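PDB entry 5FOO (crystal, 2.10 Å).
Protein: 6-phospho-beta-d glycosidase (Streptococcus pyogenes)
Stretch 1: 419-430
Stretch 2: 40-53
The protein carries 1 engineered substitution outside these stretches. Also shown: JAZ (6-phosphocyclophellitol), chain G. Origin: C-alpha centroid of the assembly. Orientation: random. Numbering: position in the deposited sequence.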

# COMPACT_ATOMS: atom_id res chain seq x y z
N ILE A 419 10.11 -6.27 -9.60
CA ILE A 419 10.97 -7.39 -9.40
C ILE A 419 10.44 -8.19 -8.19
O ILE A 419 10.14 -7.60 -7.17
CB ILE A 419 12.39 -6.90 -9.10
CG1 ILE A 419 12.94 -6.11 -10.30
CG2 ILE A 419 13.31 -8.08 -8.76
CD1 ILE A 419 14.21 -5.35 -9.99
N ASP A 420 10.37 -9.51 -8.32
CA ASP A 420 9.89 -10.40 -7.27
C ASP A 420 10.42 -9.92 -5.96
O ASP A 420 11.64 -9.63 -5.85
CB ASP A 420 10.40 -11.85 -7.48
CG ASP A 420 9.75 -12.58 -8.69
OD1 ASP A 420 8.67 -12.19 -9.20
OD2 ASP A 420 10.33 -13.62 -9.08
N GLY A 421 9.52 -9.80 -4.97
CA GLY A 421 9.94 -9.39 -3.62
C GLY A 421 9.38 -10.24 -2.48
O GLY A 421 8.55 -11.13 -2.68
N TRP A 422 9.75 -9.87 -1.28
CA TRP A 422 9.40 -10.61 -0.08
C TRP A 422 8.04 -10.18 0.39
O TRP A 422 7.91 -9.04 0.80
CB TRP A 422 10.45 -10.32 0.97
CG TRP A 422 10.31 -11.07 2.23
CD1 TRP A 422 10.54 -12.43 2.43
CD2 TRP A 422 9.89 -10.55 3.49
NE1 TRP A 422 10.35 -12.74 3.77
CE2 TRP A 422 9.93 -11.62 4.43
CE3 TRP A 422 9.50 -9.27 3.94
CZ2 TRP A 422 9.56 -11.46 5.75
CZ3 TRP A 422 9.15 -9.12 5.27
CH2 TRP A 422 9.21 -10.22 6.16
N SER A 423 7.00 -11.05 0.31
CA SER A 423 5.66 -10.66 0.77
C SER A 423 5.31 -11.15 2.21
O SER A 423 4.40 -11.95 2.41
CB SER A 423 4.44 -11.00 -0.18
OG SER A 423 4.56 -11.19 -1.62
N TRP A 424 6.03 -10.66 3.19
CA TRP A 424 5.58 -10.74 4.55
C TRP A 424 5.57 -12.27 4.94
O TRP A 424 6.50 -13.03 4.54
CB TRP A 424 4.19 -10.03 4.66
CG TRP A 424 4.17 -8.67 3.97
CD1 TRP A 424 3.40 -8.30 2.91
CD2 TRP A 424 4.95 -7.50 4.32
NE1 TRP A 424 3.61 -6.98 2.60
CE2 TRP A 424 4.57 -6.47 3.44
CE3 TRP A 424 5.94 -7.24 5.27
CZ2 TRP A 424 5.17 -5.21 3.45
CZ3 TRP A 424 6.54 -5.96 5.31
CH2 TRP A 424 6.15 -4.96 4.40
N LEU A 425 4.49 -12.74 5.58
CA LEU A 425 4.40 -14.16 5.97
C LEU A 425 4.53 -15.09 4.77
O LEU A 425 5.16 -16.13 4.91
CB LEU A 425 3.13 -14.43 6.76
CG LEU A 425 3.11 -13.71 8.09
CD1 LEU A 425 1.76 -13.94 8.73
CD2 LEU A 425 4.24 -14.17 9.01
N ASN A 426 4.08 -14.70 3.59
CA ASN A 426 4.28 -15.55 2.42
C ASN A 426 5.60 -15.48 1.72
O ASN A 426 5.85 -16.23 0.73
CB ASN A 426 3.16 -15.31 1.43
CG ASN A 426 1.83 -15.53 2.06
OD1 ASN A 426 1.08 -14.62 2.30
ND2 ASN A 426 1.58 -16.74 2.42
N ALA A 427 6.47 -14.57 2.19
CA ALA A 427 7.82 -14.48 1.64
C ALA A 427 7.75 -14.59 0.12
O ALA A 427 7.03 -13.82 -0.45
CB ALA A 427 8.73 -15.54 2.27
N TYR A 428 8.42 -15.56 -0.51
CA TYR A 428 8.49 -15.70 -1.96
C TYR A 428 7.64 -16.85 -2.46
O TYR A 428 7.87 -17.35 -3.54
CB TYR A 428 9.98 -15.90 -2.38
CG TYR A 428 10.80 -14.61 -2.27
CD1 TYR A 428 10.86 -13.68 -3.32
CD2 TYR A 428 11.51 -14.32 -1.11
CE1 TYR A 428 11.58 -12.48 -3.19
CE2 TYR A 428 12.25 -13.14 -0.96
CZ TYR A 428 12.27 -12.22 -1.99
OH TYR A 428 13.02 -11.09 -1.77
N LYS A 429 6.71 -17.34 -1.65
CA LYS A 429 5.77 -18.34 -2.15
C LYS A 429 5.12 -17.93 -3.48
O LYS A 429 5.13 -18.69 -4.45
CB LYS A 429 4.67 -18.54 -1.11
CG LYS A 429 3.71 -19.65 -1.46
CD LYS A 429 2.62 -19.71 -0.40
CE LYS A 429 1.68 -20.85 -0.81
NZ LYS A 429 0.66 -21.03 0.21
N ASN A 430 4.54 -16.75 -3.51
CA ASN A 430 3.88 -16.27 -4.70
C ASN A 430 4.66 -15.07 -5.27
O ASN A 430 4.99 -14.16 -4.52
CB ASN A 430 2.46 -15.84 -4.41
CG ASN A 430 1.65 -16.92 -3.69
OD1 ASN A 430 1.26 -16.74 -2.51
ND2 ASN A 430 1.36 -17.97 -4.38
C2 JAZ G . 1.89 -6.94 -0.86
C3 JAZ G . 2.07 -5.41 -0.79
C4 JAZ G . 0.75 -4.73 -0.48
C5 JAZ G . -0.33 -5.05 -1.51
C6 JAZ G . -0.46 -6.54 -1.69
C7 JAZ G . 0.89 -7.21 -1.98
C8 JAZ G . 0.73 -8.70 -2.31
O9 JAZ G . 0.19 -9.34 -1.16
P10 JAZ G . 0.57 -10.85 -0.87
O11 JAZ G . -0.12 -11.15 0.41
O12 JAZ G . 2.02 -11.08 -0.99
O13 JAZ G . 0.01 -11.62 -1.99
O14 JAZ G . -1.11 -7.12 -0.56
O15 JAZ G . 3.12 -7.58 -1.23
O16 JAZ G . 2.98 -5.16 0.25
O17 JAZ G . 0.93 -3.32 -0.38
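Stretch 2 40-53: DLFYDYVGPDTASD

Four hydrogen bonds fix stretch 2 on stretch 1. The shortest runs from Ser 52 OG to the carbonyl Asp 420 O at 2.6 Å; Ser 52 has chi1 in the m well and its CA-to-CB bond points toward stretch 1. The same OG accepts from Tyr 428 OH at 2.8 Å, although that hydroxyl's place is less sure. The indole of Trp 422 gives a better-defined bond, NE1 to Val 46 O at 2.9 Å with an N-H...O angle of 170°, and this carbonyl lies near the ring plane, at the edge. Gly 47 O comes within 3.3 Å of Trp 422 NE1, but the angle is poor and the atom lies over a ring face, so it is not counted. Between the backbones, Tyr 43 N donates to Leu 425 O at 3.1 Å and 167°, and Phe 42 CA approaches the same oxygen, Leu 425 O, at 3.5 Å in a CA-H...O contact. One water adds a bridge, donating to Tyr 43 O at 2.9 Å and accepting from Tyr 428 N at 3.0 Å.

The two stretches run antiparallel in overall order: the nearest CA pairs are Gly 421 CA with Ser 52 CA (5.7 Å), Trp 422 CA with Ala 51 CA (5.6 Å), then Leu 425 CA with Phe 42 CA (4.7 Å). Locally the order reverses, since Asn 426 CA follows with Tyr 43 CA (5.2 Å). Neither stretch contains a strand. Stretch 2 leaves a 3-10 segment at 40-41, continues as loop and ends in a type II' turn from Thr 50 to Asp 53; stretch 1 has its own type II' turn from Asn 426 to Lys 429, closed by Lys 429 N to Asn 426 O at 2.8 Å.

Packing centres on Trp 422, 105 Å² of which is covered. Pro 48 CB stands 3.7 Å from the centroid of its six-membered ring, 9° off the normal, hence over the face. Phe 42 meets it rim to rim: the planes differ by 10°, the centroids are 5.8 Å apart, and Trp 422 CZ2 reaches Phe 42 CE2 at 3.5 Å. Leu 425 CD2 lies over a face of Phe 42, 3.7 Å from the ring centroid. Farther out, the extended Lys 429 lays CG over the Tyr 43 ring, 3.7 Å from its centroid and 7° off the normal. In all, 724 Å² is buried.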

# COMPACT_ATOMS: atom_id res chain seq x y z
N ASP A 40 9.41 -19.91 11.53
CA ASP A 40 8.67 -20.96 10.84
C ASP A 40 7.25 -20.50 10.45
O ASP A 40 6.58 -21.19 9.67
CB ASP A 40 8.72 -22.31 11.60
CG ASP A 40 8.43 -22.17 13.04
OD1 ASP A 40 7.43 -21.49 13.36
OD2 ASP A 40 9.24 -22.71 13.83
N LEU A 41 6.83 -19.30 10.89
CA LEU A 41 5.64 -18.66 10.33
C LEU A 41 5.84 -18.16 8.91
O LEU A 41 4.86 -17.74 8.29
CB LEU A 41 5.15 -17.54 11.21
CG LEU A 41 4.85 -17.79 12.69
CD1 LEU A 41 4.48 -16.45 13.30
CD2 LEU A 41 3.77 -18.83 12.93
N PHE A 42 7.07 -18.22 8.38
CA PHE A 42 7.39 -17.62 7.10
C PHE A 42 7.68 -18.67 6.11
O PHE A 42 8.54 -19.50 6.32
CB PHE A 42 8.59 -16.62 7.26
CG PHE A 42 8.26 -15.41 8.07
CD1 PHE A 42 8.21 -15.47 9.49
CD2 PHE A 42 7.94 -14.21 7.46
CE1 PHE A 42 7.83 -14.36 10.26
CE2 PHE A 42 7.61 -13.07 8.22
CZ PHE A 42 7.55 -13.12 9.63
N TYR A 43 7.00 -18.61 4.97
CA TYR A 43 7.23 -19.58 3.90
C TYR A 43 8.69 -19.87 3.51
O TYR A 43 9.47 -18.97 3.18
CB TYR A 43 6.42 -19.19 2.67
CG TYR A 43 6.19 -20.31 1.71
CD1 TYR A 43 5.19 -21.25 1.92
CD2 TYR A 43 6.99 -20.43 0.61
CE1 TYR A 43 5.00 -22.30 1.01
CE2 TYR A 43 6.85 -21.44 -0.28
CZ TYR A 43 5.88 -22.39 -0.08
OH TYR A 43 5.81 -23.35 -1.04
N ASP A 44 9.05 -21.17 3.48
CA ASP A 44 10.41 -21.67 3.27
C ASP A 44 11.44 -21.07 4.22
O ASP A 44 12.61 -21.10 3.90
CB ASP A 44 10.90 -21.52 1.81
CG ASP A 44 10.16 -22.42 0.85
OD1 ASP A 44 9.52 -23.37 1.28
OD2 ASP A 44 10.20 -22.21 -0.36
N TYR A 45 10.98 -20.57 5.37
CA TYR A 45 11.81 -19.90 6.35
C TYR A 45 12.57 -18.65 5.84
O TYR A 45 13.55 -18.26 6.44
CB TYR A 45 12.81 -20.92 6.99
CG TYR A 45 12.17 -22.24 7.33
CD1 TYR A 45 11.35 -22.37 8.44
CD2 TYR A 45 12.37 -23.37 6.52
CE1 TYR A 45 10.73 -23.60 8.75
CE2 TYR A 45 11.76 -24.59 6.83
CZ TYR A 45 10.94 -24.68 7.93
OH TYR A 45 10.37 -25.84 8.22
N VAL A 46 12.09 -18.00 4.79
CA VAL A 46 12.79 -16.84 4.22
C VAL A 46 12.28 -15.59 4.95
O VAL A 46 11.08 -15.30 4.99
CB VAL A 46 12.62 -16.76 2.70
CG1 VAL A 46 13.41 -15.57 2.09
CG2 VAL A 46 13.06 -18.11 2.09
N GLY A 47 13.17 -14.93 5.66
CA GLY A 47 12.88 -13.67 6.26
C GLY A 47 13.36 -12.54 5.38
O GLY A 47 13.67 -12.73 4.20
N PRO A 48 13.43 -11.35 5.99
CA PRO A 48 13.76 -10.14 5.28
C PRO A 48 15.19 -9.70 5.38
O PRO A 48 15.47 -8.53 5.06
CB PRO A 48 12.86 -9.11 6.00
CG PRO A 48 12.91 -9.57 7.44
CD PRO A 48 12.80 -11.06 7.31
N ASP A 49 16.10 -10.54 5.88
CA ASP A 49 17.49 -10.08 6.02
C ASP A 49 18.17 -9.68 4.69
O ASP A 49 19.02 -8.77 4.68
CB ASP A 49 18.39 -11.11 6.70
CG ASP A 49 17.95 -11.42 8.13
OD1 ASP A 49 17.88 -10.47 8.94
OD2 ASP A 49 17.66 -12.59 8.41
N THR A 50 17.78 -10.36 3.62
CA THR A 50 18.32 -10.03 2.33
C THR A 50 17.24 -9.55 1.38
O THR A 50 17.53 -8.64 0.62
CB THR A 50 19.10 -11.24 1.76
OG1 THR A 50 20.28 -11.38 2.56
CG2 THR A 50 19.55 -11.04 0.33
N ALA A 51 16.03 -10.13 1.47
CA ALA A 51 14.91 -9.84 0.63
C ALA A 51 15.34 -9.84 -0.84
O ALA A 51 15.94 -10.82 -1.27
CB ALA A 51 14.26 -8.52 1.07
N SER A 52 15.12 -8.77 -1.62
CA SER A 52 15.55 -8.80 -3.00
C SER A 52 16.81 -7.95 -3.22
O SER A 52 17.04 -7.56 -4.31
CB SER A 52 14.39 -8.43 -3.95
OG SER A 52 13.53 -9.57 -4.10
N ASP A 53 17.59 -7.69 -2.18
CA ASP A 53 18.94 -7.14 -2.31
C ASP A 53 18.97 -5.73 -2.97
O ASP A 53 19.98 -5.32 -3.58
CB ASP A 53 19.86 -8.14 -3.09
CG ASP A 53 21.35 -7.80 -2.98
OD1 ASP A 53 21.71 -7.30 -1.86
OD2 ASP A 53 22.12 -8.03 -4.01
O HOH W 1 9.95 -17.89 0.57